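Local coordinates for protein endo-alpha-mannosidase (Bacteroides thetaiotaomicron, PDB 4AD0) that hydrolyses internal alpha-mannosidic linkages as an endo-acting glycoside hydrolase of family 99, probably cutting within mannose-containing glycans, at residues S44-W49 with G118-T123; R159-V164 with A201-L206. All coordinates share one frame; numbering follows the deposited sequence.

Contact 1 of 2, residues S44-W49 with G118-T123; sequences SFYYNW and GVLSVT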
ATOM      1  N   SER A  44       3.029   4.206  -1.073  1.00 20.36           N
ATOM      2  CA  SER A  44       2.073   4.016   0.033  1.00 19.76           C
ATOM      3  C   SER A  44       0.846   3.187  -0.383  1.00 19.53           C
ATOM      4  O   SER A  44       0.388   3.258  -1.524  1.00 19.99           O
ATOM      5  CB  SER A  44       1.623   5.358   0.622  1.00 20.33           C
ATOM      6  OG  SER A  44       0.717   6.026  -0.255  1.00 19.60           O
ATOM      7  N   PHE A  45       0.327   2.401   0.555  1.00 18.07           N
ATOM      8  CA  PHE A  45      -0.948   1.735   0.381  1.00 18.13           C
ATOM      9  C   PHE A  45      -2.020   2.698   0.841  1.00 19.03           C
ATOM     10  O   PHE A  45      -1.985   3.163   1.991  1.00 18.41           O
ATOM     11  CB  PHE A  45      -0.971   0.419   1.175  1.00 16.78           C
ATOM     12  CG  PHE A  45      -0.040  -0.630   0.612  1.00 16.80           C
ATOM     13  CD1 PHE A  45      -0.148  -1.026  -0.713  1.00 15.94           C
ATOM     14  CD2 PHE A  45       0.970  -1.191   1.403  1.00 16.79           C
ATOM     15  CE1 PHE A  45       0.718  -1.973  -1.246  1.00 15.94           C
ATOM     16  CE2 PHE A  45       1.838  -2.153   0.876  1.00 16.97           C
ATOM     17  CZ  PHE A  45       1.704  -2.543  -0.450  1.00 16.07           C
ATOM     18  N   TYR A  46      -2.937   3.002  -0.084  1.00 19.44           N
ATOM     19  CA  TYR A  46      -3.965   4.035   0.067  1.00 19.58           C
ATOM     20  C   TYR A  46      -5.367   3.402  -0.005  1.00 20.28           C
ATOM     21  O   TYR A  46      -5.661   2.574  -0.881  1.00 20.81           O
ATOM     22  CB  TYR A  46      -3.839   5.096  -1.054  1.00 19.14           C
ATOM     23  CG  TYR A  46      -4.822   6.257  -0.941  1.00 17.71           C
ATOM     24  CD1 TYR A  46      -6.105   6.186  -1.499  1.00 17.58           C
ATOM     25  CD2 TYR A  46      -4.452   7.440  -0.294  1.00 17.47           C
ATOM     26  CE1 TYR A  46      -7.002   7.259  -1.384  1.00 16.55           C
ATOM     27  CE2 TYR A  46      -5.324   8.509  -0.183  1.00 16.57           C
ATOM     28  CZ  TYR A  46      -6.592   8.409  -0.715  1.00 17.17           C
ATOM     29  OH  TYR A  46      -7.419   9.477  -0.587  1.00 18.10           O
ATOM     30  N   TYR A  47      -6.233   3.825   0.909  1.00 19.48           N
ATOM     31  CA  TYR A  47      -7.605   3.336   0.956  1.00 18.07           C
ATOM     32  C   TYR A  47      -8.577   4.463   0.647  1.00 18.23           C
ATOM     33  O   TYR A  47      -8.405   5.593   1.100  1.00 17.79           O
ATOM     34  CB  TYR A  47      -7.835   2.619   2.294  1.00 18.12           C
ATOM     35  CG  TYR A  47      -6.805   1.488   2.406  1.00 18.64           C
ATOM     36  CD1 TYR A  47      -5.484   1.744   2.812  1.00 18.60           C
ATOM     37  CD2 TYR A  47      -7.125   0.189   2.011  1.00 17.53           C
ATOM     38  CE1 TYR A  47      -4.514   0.707   2.851  1.00 17.58           C
ATOM     39  CE2 TYR A  47      -6.185  -0.841   2.061  1.00 17.19           C
ATOM     40  CZ  TYR A  47      -4.893  -0.581   2.471  1.00 18.37           C
ATOM     41  OH  TYR A  47      -3.989  -1.627   2.504  1.00 18.71           O
ATOM     42  N   ASN A  48      -9.561   4.161  -0.197  1.00 18.88           N
ATOM     43  CA  ASN A  48     -10.456   5.162  -0.733  1.00 19.39           C
ATOM     44  C   ASN A  48     -11.886   4.722  -0.482  1.00 20.42           C
ATOM     45  O   ASN A  48     -12.794   5.087  -1.216  1.00 19.51           O
ATOM     46  CB  ASN A  48     -10.223   5.343  -2.241  1.00 18.95           C
ATOM     47  CG  ASN A  48     -10.559   4.088  -3.032  1.00 19.23           C
ATOM     48  OD1 ASN A  48     -10.532   3.000  -2.482  1.00 19.72           O
ATOM     49  ND2 ASN A  48     -10.859   4.234  -4.315  1.00 18.08           N
ATOM     50  N   TRP A  49     -12.084   3.942   0.573  1.00 20.77           N
ATOM     51  CA  TRP A  49     -13.398   3.340   0.849  1.00 20.10           C
ATOM     52  C   TRP A  49     -14.172   4.097   1.937  1.00 20.70           C
ATOM     53  O   TRP A  49     -15.186   3.611   2.476  1.00 22.77           O
ATOM     54  CB  TRP A  49     -13.202   1.864   1.216  1.00 19.92           C
ATOM     55  CG  TRP A  49     -12.165   1.625   2.300  1.00 19.27           C
ATOM     56  CD1 TRP A  49     -11.751   2.519   3.254  1.00 19.28           C
ATOM     57  CD2 TRP A  49     -11.419   0.419   2.537  1.00 19.02           C
ATOM     58  NE1 TRP A  49     -10.801   1.936   4.072  1.00 19.60           N
ATOM     59  CE2 TRP A  49     -10.579   0.653   3.655  1.00 19.10           C
ATOM     60  CE3 TRP A  49     -11.379  -0.835   1.915  1.00 19.02           C
ATOM     61  CZ2 TRP A  49      -9.708  -0.323   4.167  1.00 19.29           C
ATOM     62  CZ3 TRP A  49     -10.523  -1.804   2.433  1.00 19.10           C
ATOM     63  CH2 TRP A  49      -9.708  -1.544   3.552  1.00 19.65           C
ATOM     64  N   GLY A 118       6.082   9.442  -3.774  1.00 18.87           N
ATOM     65  CA  GLY A 118       5.665   9.729  -5.151  1.00 20.13           C
ATOM     66  C   GLY A 118       4.608   8.793  -5.722  1.00 20.40           C
ATOM     67  O   GLY A 118       4.034   9.052  -6.784  1.00 21.45           O
ATOM     68  N   VAL A 119       4.355   7.691  -5.032  1.00 20.65           N
ATOM     69  CA  VAL A 119       3.436   6.707  -5.552  1.00 20.66           C
ATOM     70  C   VAL A 119       2.402   6.323  -4.523  1.00 20.13           C
ATOM     71  O   VAL A 119       2.723   6.106  -3.349  1.00 21.55           O
ATOM     72  CB  VAL A 119       4.165   5.475  -6.134  1.00 20.48           C
ATOM     73  CG1 VAL A 119       3.265   4.742  -7.118  1.00 19.18           C
ATOM     74  CG2 VAL A 119       5.456   5.897  -6.827  1.00 21.32           C
ATOM     75  N   LEU A 120       1.149   6.298  -4.960  1.00 20.32           N
ATOM     76  CA  LEU A 120       0.049   5.786  -4.135  1.00 19.70           C
ATOM     77  C   LEU A 120      -0.419   4.471  -4.787  1.00 19.05           C
ATOM     78  O   LEU A 120      -0.444   4.368  -6.003  1.00 17.53           O
ATOM     79  CB  LEU A 120      -1.103   6.784  -4.046  1.00 19.87           C
ATOM     80  CG  LEU A 120      -1.060   8.079  -3.236  1.00 21.50           C
ATOM     81  CD1 LEU A 120      -0.174   9.161  -3.895  1.00 22.69           C
ATOM     82  CD2 LEU A 120      -2.484   8.645  -3.097  1.00 20.04           C
ATOM     83  N   SER A 121      -0.724   3.463  -3.961  1.00 19.06           N
ATOM     84  CA  SER A 121      -1.285   2.181  -4.406  1.00 19.24           C
ATOM     85  C   SER A 121      -2.686   2.078  -3.831  1.00 18.12           C
ATOM     86  O   SER A 121      -2.836   1.879  -2.635  1.00 18.27           O
ATOM     87  CB  SER A 121      -0.430   1.011  -3.874  1.00 19.55           C
ATOM     88  OG  SER A 121      -0.517  -0.135  -4.710  1.00 21.16           O
ATOM     89  N   VAL A 122      -3.710   2.229  -4.666  1.00 18.46           N
ATOM     90  CA  VAL A 122      -5.084   2.346  -4.175  1.00 18.15           C
ATOM     91  C   VAL A 122      -5.824   0.997  -4.172  1.00 19.29           C
ATOM     92  O   VAL A 122      -5.895   0.305  -5.179  1.00 19.21           O
ATOM     93  CB  VAL A 122      -5.888   3.473  -4.911  1.00 19.05           C
ATOM     94  CG1 VAL A 122      -6.156   3.137  -6.389  1.00 19.60           C
ATOM     95  CG2 VAL A 122      -7.213   3.759  -4.203  1.00 19.39           C
ATOM     96  N   THR A 123      -6.341   0.627  -3.005  1.00 19.75           N
ATOM     97  CA  THR A 123      -7.144  -0.571  -2.835  1.00 19.73           C
ATOM     98  C   THR A 123      -8.187  -0.664  -3.955  1.00 19.84           C
ATOM     99  O   THR A 123      -8.803   0.338  -4.325  1.00 18.61           O
ATOM    100  CB  THR A 123      -7.769  -0.613  -1.398  1.00 20.75           C
ATOM    101  OG1 THR A 123      -8.065  -1.966  -1.043  1.00 22.23           O
ATOM    102  CG2 THR A 123      -9.034   0.268  -1.269  1.00 20.29           C
TER
HETATM  103  O   HOH W   1     -10.575   1.707  -5.853  1.00 16.62           O

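Contact 2 of 2, residues R159-V164 with A201-L206; sequences RSPQTV and AEWAKL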
ATOM      1  N   ARG A 159     -12.326 -13.632  -7.455  1.00 23.14           N
ATOM      2  CA  ARG A 159     -11.049 -13.273  -8.110  1.00 22.43           C
ATOM      3  C   ARG A 159     -10.365 -14.515  -8.633  1.00 22.87           C
ATOM      4  O   ARG A 159     -10.234 -15.531  -7.929  1.00 24.17           O
ATOM      5  CB  ARG A 159     -10.103 -12.496  -7.186  1.00 20.76           C
ATOM      6  CG  ARG A 159      -8.809 -12.028  -7.899  1.00 20.30           C
ATOM      7  CD  ARG A 159      -7.895 -11.248  -6.988  1.00 19.26           C
ATOM      8  NE  ARG A 159      -7.387 -12.098  -5.911  1.00 19.48           N
ATOM      9  CZ  ARG A 159      -6.523 -11.721  -4.980  1.00 19.10           C
ATOM     10  NH1 ARG A 159      -6.039 -10.469  -4.965  1.00 18.85           N
ATOM     11  NH2 ARG A 159      -6.135 -12.602  -4.057  1.00 19.47           N
ATOM     12  N   SER A 160      -9.947 -14.425  -9.885  1.00 22.77           N
ATOM     13  CA  SER A 160      -9.327 -15.525 -10.599  1.00 22.93           C
ATOM     14  C   SER A 160      -8.293 -14.934 -11.538  1.00 23.00           C
ATOM     15  O   SER A 160      -8.375 -13.765 -11.876  1.00 24.86           O
ATOM     16  CB  SER A 160     -10.391 -16.277 -11.424  1.00 23.62           C
ATOM     17  OG  SER A 160     -10.736 -15.555 -12.600  1.00 23.34           O
ATOM     18  N   PRO A 161      -7.300 -15.732 -11.956  1.00 23.82           N
ATOM     19  CA  PRO A 161      -6.392 -15.245 -12.987  1.00 23.56           C
ATOM     20  C   PRO A 161      -7.142 -14.686 -14.233  1.00 24.20           C
ATOM     21  O   PRO A 161      -6.640 -13.771 -14.888  1.00 23.62           O
ATOM     22  CB  PRO A 161      -5.579 -16.492 -13.333  1.00 23.98           C
ATOM     23  CG  PRO A 161      -5.592 -17.303 -12.094  1.00 23.88           C
ATOM     24  CD  PRO A 161      -6.978 -17.108 -11.537  1.00 22.60           C
ATOM     25  N   GLN A 162      -8.336 -15.205 -14.541  1.00 23.74           N
ATOM     26  CA  GLN A 162      -9.125 -14.650 -15.647  1.00 23.06           C
ATOM     27  C   GLN A 162      -9.776 -13.311 -15.284  1.00 23.68           C
ATOM     28  O   GLN A 162      -9.700 -12.369 -16.065  1.00 20.79           O
ATOM     29  CB  GLN A 162     -10.141 -15.658 -16.222  1.00 23.71           C
ATOM     30  CG  GLN A 162     -11.103 -15.085 -17.303  1.00 24.09           C
ATOM     31  CD  GLN A 162     -10.387 -14.338 -18.434  1.00 26.15           C
ATOM     32  OE1 GLN A 162      -9.712 -14.940 -19.266  1.00 26.12           O
ATOM     33  NE2 GLN A 162     -10.529 -13.007 -18.455  1.00 27.94           N
ATOM     34  N   THR A 163     -10.399 -13.222 -14.110  1.00 23.76           N
ATOM     35  CA  THR A 163     -11.013 -11.957 -13.687  1.00 26.30           C
ATOM     36  C   THR A 163      -9.974 -10.946 -13.200  1.00 24.75           C
ATOM     37  O   THR A 163     -10.241  -9.753 -13.167  1.00 24.43           O
ATOM     38  CB  THR A 163     -12.114 -12.134 -12.603  1.00 26.62           C
ATOM     39  OG1 THR A 163     -11.508 -12.416 -11.339  1.00 28.87           O
ATOM     40  CG2 THR A 163     -13.090 -13.263 -12.978  1.00 27.08           C
ATOM     41  N   VAL A 164      -8.788 -11.421 -12.822  1.00 25.54           N
ATOM     42  CA  VAL A 164      -7.647 -10.511 -12.619  1.00 23.81           C
ATOM     43  C   VAL A 164      -7.218  -9.872 -13.928  1.00 23.35           C
ATOM     44  O   VAL A 164      -6.843  -8.685 -13.945  1.00 23.16           O
ATOM     45  CB  VAL A 164      -6.419 -11.192 -11.971  1.00 23.40           C
ATOM     46  CG1 VAL A 164      -5.152 -10.353 -12.233  1.00 21.91           C
ATOM     47  CG2 VAL A 164      -6.629 -11.346 -10.490  1.00 21.69           C
ATOM     48  N   ALA A 201       0.811 -22.173 -10.261  1.00 26.25           N
ATOM     49  CA  ALA A 201       0.674 -22.730 -11.600  1.00 25.71           C
ATOM     50  C   ALA A 201      -0.460 -22.062 -12.388  1.00 26.53           C
ATOM     51  O   ALA A 201      -0.365 -21.922 -13.612  1.00 25.75           O
ATOM     52  CB  ALA A 201       0.485 -24.271 -11.556  1.00 24.68           C
ATOM     53  N   GLU A 202      -1.512 -21.628 -11.692  1.00 27.64           N
ATOM     54  CA  GLU A 202      -2.666 -21.000 -12.364  1.00 26.78           C
ATOM     55  C   GLU A 202      -2.424 -19.516 -12.642  1.00 27.43           C
ATOM     56  O   GLU A 202      -2.963 -18.964 -13.588  1.00 28.40           O
ATOM     57  CB  GLU A 202      -3.950 -21.205 -11.565  1.00 28.36           C
ATOM     58  CG  GLU A 202      -4.359 -22.689 -11.331  1.00 30.12           C
ATOM     59  CD  GLU A 202      -4.897 -23.368 -12.578  1.00 32.03           C
ATOM     60  OE1 GLU A 202      -5.765 -22.779 -13.261  1.00 30.75           O
ATOM     61  OE2 GLU A 202      -4.434 -24.492 -12.877  1.00 33.56           O
ATOM     62  N   TRP A 203      -1.596 -18.870 -11.826  1.00 26.59           N
ATOM     63  CA  TRP A 203      -1.134 -17.517 -12.142  1.00 25.37           C
ATOM     64  C   TRP A 203      -0.296 -17.527 -13.436  1.00 25.35           C
ATOM     65  O   TRP A 203      -0.311 -16.564 -14.208  1.00 23.98           O
ATOM     66  CB  TRP A 203      -0.273 -16.952 -11.010  1.00 25.58           C
ATOM     67  CG  TRP A 203      -0.966 -16.409  -9.759  1.00 25.15           C
ATOM     68  CD1 TRP A 203      -0.693 -16.757  -8.464  1.00 25.33           C
ATOM     69  CD2 TRP A 203      -1.986 -15.393  -9.692  1.00 24.96           C
ATOM     70  NE1 TRP A 203      -1.479 -16.033  -7.603  1.00 26.49           N
ATOM     71  CE2 TRP A 203      -2.289 -15.195  -8.334  1.00 25.38           C
ATOM     72  CE3 TRP A 203      -2.673 -14.638 -10.654  1.00 25.18           C
ATOM     73  CZ2 TRP A 203      -3.251 -14.276  -7.907  1.00 24.98           C
ATOM     74  CZ3 TRP A 203      -3.625 -13.733 -10.232  1.00 25.64           C
ATOM     75  CH2 TRP A 203      -3.900 -13.550  -8.864  1.00 25.42           C
ATOM     76  N   ALA A 204       0.438 -18.625 -13.672  1.00 25.96           N
ATOM     77  CA  ALA A 204       1.401 -18.687 -14.785  1.00 24.40           C
ATOM     78  C   ALA A 204       0.682 -18.611 -16.119  1.00 24.43           C
ATOM     79  O   ALA A 204       1.276 -18.288 -17.145  1.00 23.95           O
ATOM     80  CB  ALA A 204       2.267 -19.946 -14.701  1.00 25.02           C
ATOM     81  N   LYS A 205      -0.615 -18.886 -16.086  1.00 24.16           N
ATOM     82  CA  LYS A 205      -1.451 -18.738 -17.250  1.00 24.06           C
ATOM     83  C   LYS A 205      -1.711 -17.269 -17.533  1.00 22.37           C
ATOM     84  O   LYS A 205      -2.080 -16.914 -18.645  1.00 23.52           O
ATOM     85  CB  LYS A 205      -2.770 -19.479 -17.052  1.00 25.86           C
ATOM     86  CG  LYS A 205      -2.601 -20.902 -16.515  1.00 27.44           C
ATOM     87  CD  LYS A 205      -3.959 -21.558 -16.366  1.00 28.14           C
ATOM     88  CE  LYS A 205      -3.851 -23.048 -16.158  1.00 30.28           C
ATOM     89  NZ  LYS A 205      -5.231 -23.544 -15.903  1.00 33.91           N
ATOM     90  N   LEU A 206      -1.522 -16.416 -16.531  1.00 22.58           N
ATOM     91  CA  LEU A 206      -1.587 -14.966 -16.742  1.00 22.46           C
ATOM     92  C   LEU A 206      -0.198 -14.338 -16.929  1.00 24.29           C
ATOM     93  O   LEU A 206      -0.015 -13.451 -17.782  1.00 22.62           O
ATOM     94  CB  LEU A 206      -2.354 -14.266 -15.603  1.00 22.27           C
ATOM     95  CG  LEU A 206      -2.643 -12.749 -15.663  1.00 21.58           C
ATOM     96  CD1 LEU A 206      -3.386 -12.347 -16.941  1.00 20.51           C
ATOM     97  CD2 LEU A 206      -3.402 -12.280 -14.452  1.00 20.05           C
TER

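Contact 1 of 2, residues S44-W49 with G118-T123
Thr123 sets its CB against the Tyr47 ring, 3.6 Å from Tyr47 CD2, the two side chains crossing at about a right angle. Its methyl CG2 faces two ways: it lies 3.3 Å from Asn48 OD1, and it comes near Trp49 CE3 at 4.1 Å, on the same side of the indole as Tyr47 CD2. With OG1 anti to the backbone N (chi1 -156°), the hydroxyl turns from that methyl contact and hydrogen-bonds Glu154. Tyr47 OH reaches Tyr248 and a bound buffer molecule, so this end probably lines a pocket, as expected at the C-terminal mouth of a TIM barrel. The Asn48 amide crosses the Val122 side chain at about a right angle, its CG 3.6 Å from Val122 CG2, and its ND2 is held by Ser134 and by a water that bridges to Thr123 O.

Toward the N-terminal ends of the segments the strands pair in parallel. Both backbone polar atoms of Ser121 are bonded to 44-49: N donates to Ser44 O at 2.7 Å, and O accepts from Tyr46 N, a donor lying 33° off the carbonyl plane. Thr123 N meets Tyr46 O almost head-on at 3.0 Å, while Ser44 N binds Val119 O. On one face of the sheet the Tyr46 ring lies alongside Leu120, Tyr46 CD2 being 3.6 Å from Leu120 CD2. The same ring takes Val122 CG2 at its edge. Ser44 OG is buried here without a polar partner. On the other face, Phe45 CD1 packs on Ser121 CB.

Strands 42-46 and 117-124 are the first two of the eight-stranded barrel. Phe45 turns inward to His152, Phe191 and Tyr248, whereas Tyr46 and Leu120 pack outward on helices 102-115 and 133-145, Val122 on the latter.

Contact 2 of 2, residues R159-V164 with A201-L206
Val164 meets two side chains of 201-206 with its two methyls. CG1 runs into Leu206 CD2 at 3.4 Å, tighter than usual for two carbons. CG2 instead comes in the plane of the Trp203 indole, at the edge of its six-membered ring, 3.8 Å from CZ3. Both partners cross the valine at about a right angle. Trp203 starts away from the facing segment, but its chi1 of -78° puts CG beside its own backbone N and lets the six-membered ring swing back to Val164 and Pro161. The opposite end of the indole is fixed by NE1, which donates to Ser195 O.

Pro161 fills the space beside this pair: its CG rests 3.5 Å from Glu202 O, and the same carbon is 4.2 Å from Trp203 CE3. The proline occupies the first turn of helix 161-175, closed by a capping box in which Thr163 N donates to Ser160 OG at 2.8 Å and Ser160 N donates to Thr163 OG1. This helix and helix 200-207 follow the third and fourth strands of the TIM barrel, so the contact joins successive helices of the outer layer.

Leu206, with CG anti to the backbone N (chi1 -175°), brings CD2 against both Val164 CG1 and Pro161 O, the latter 3.6 Å away. An alanine here would remove both methyl branches and would probably leave Val164 CG1 without its close partner, opening a gap beside the proline carbonyl. Farther out, the long Lys205 chain leads away from helix 161-175 and returns to its own helix, where NZ forms a 2.8 Å salt bridge with Glu202 OE1, on the syn side but well out of the carboxylate plane.

Contact 1 comes first along the chain and closes before contact 2 opens; their centres lie about 23 Å apart and their nearest atoms about 10 Å, without touching. Both belong to the same TIM barrel of the family 99 hydrolase, but to different layers of it. Contact 1 pairs strands 42-46 and 117-124 near the centre of the chain, whereas contact 2, about 22 Å from that centre, packs helices 161-175 and 200-207 outside the barrel wall. Strand 148-153 bonds to 117-124 and precedes helix 161-175. Strand 189-192, next in the wall, runs between the two helices of contact 2 in sequence, and its Ile192 touches Trp203.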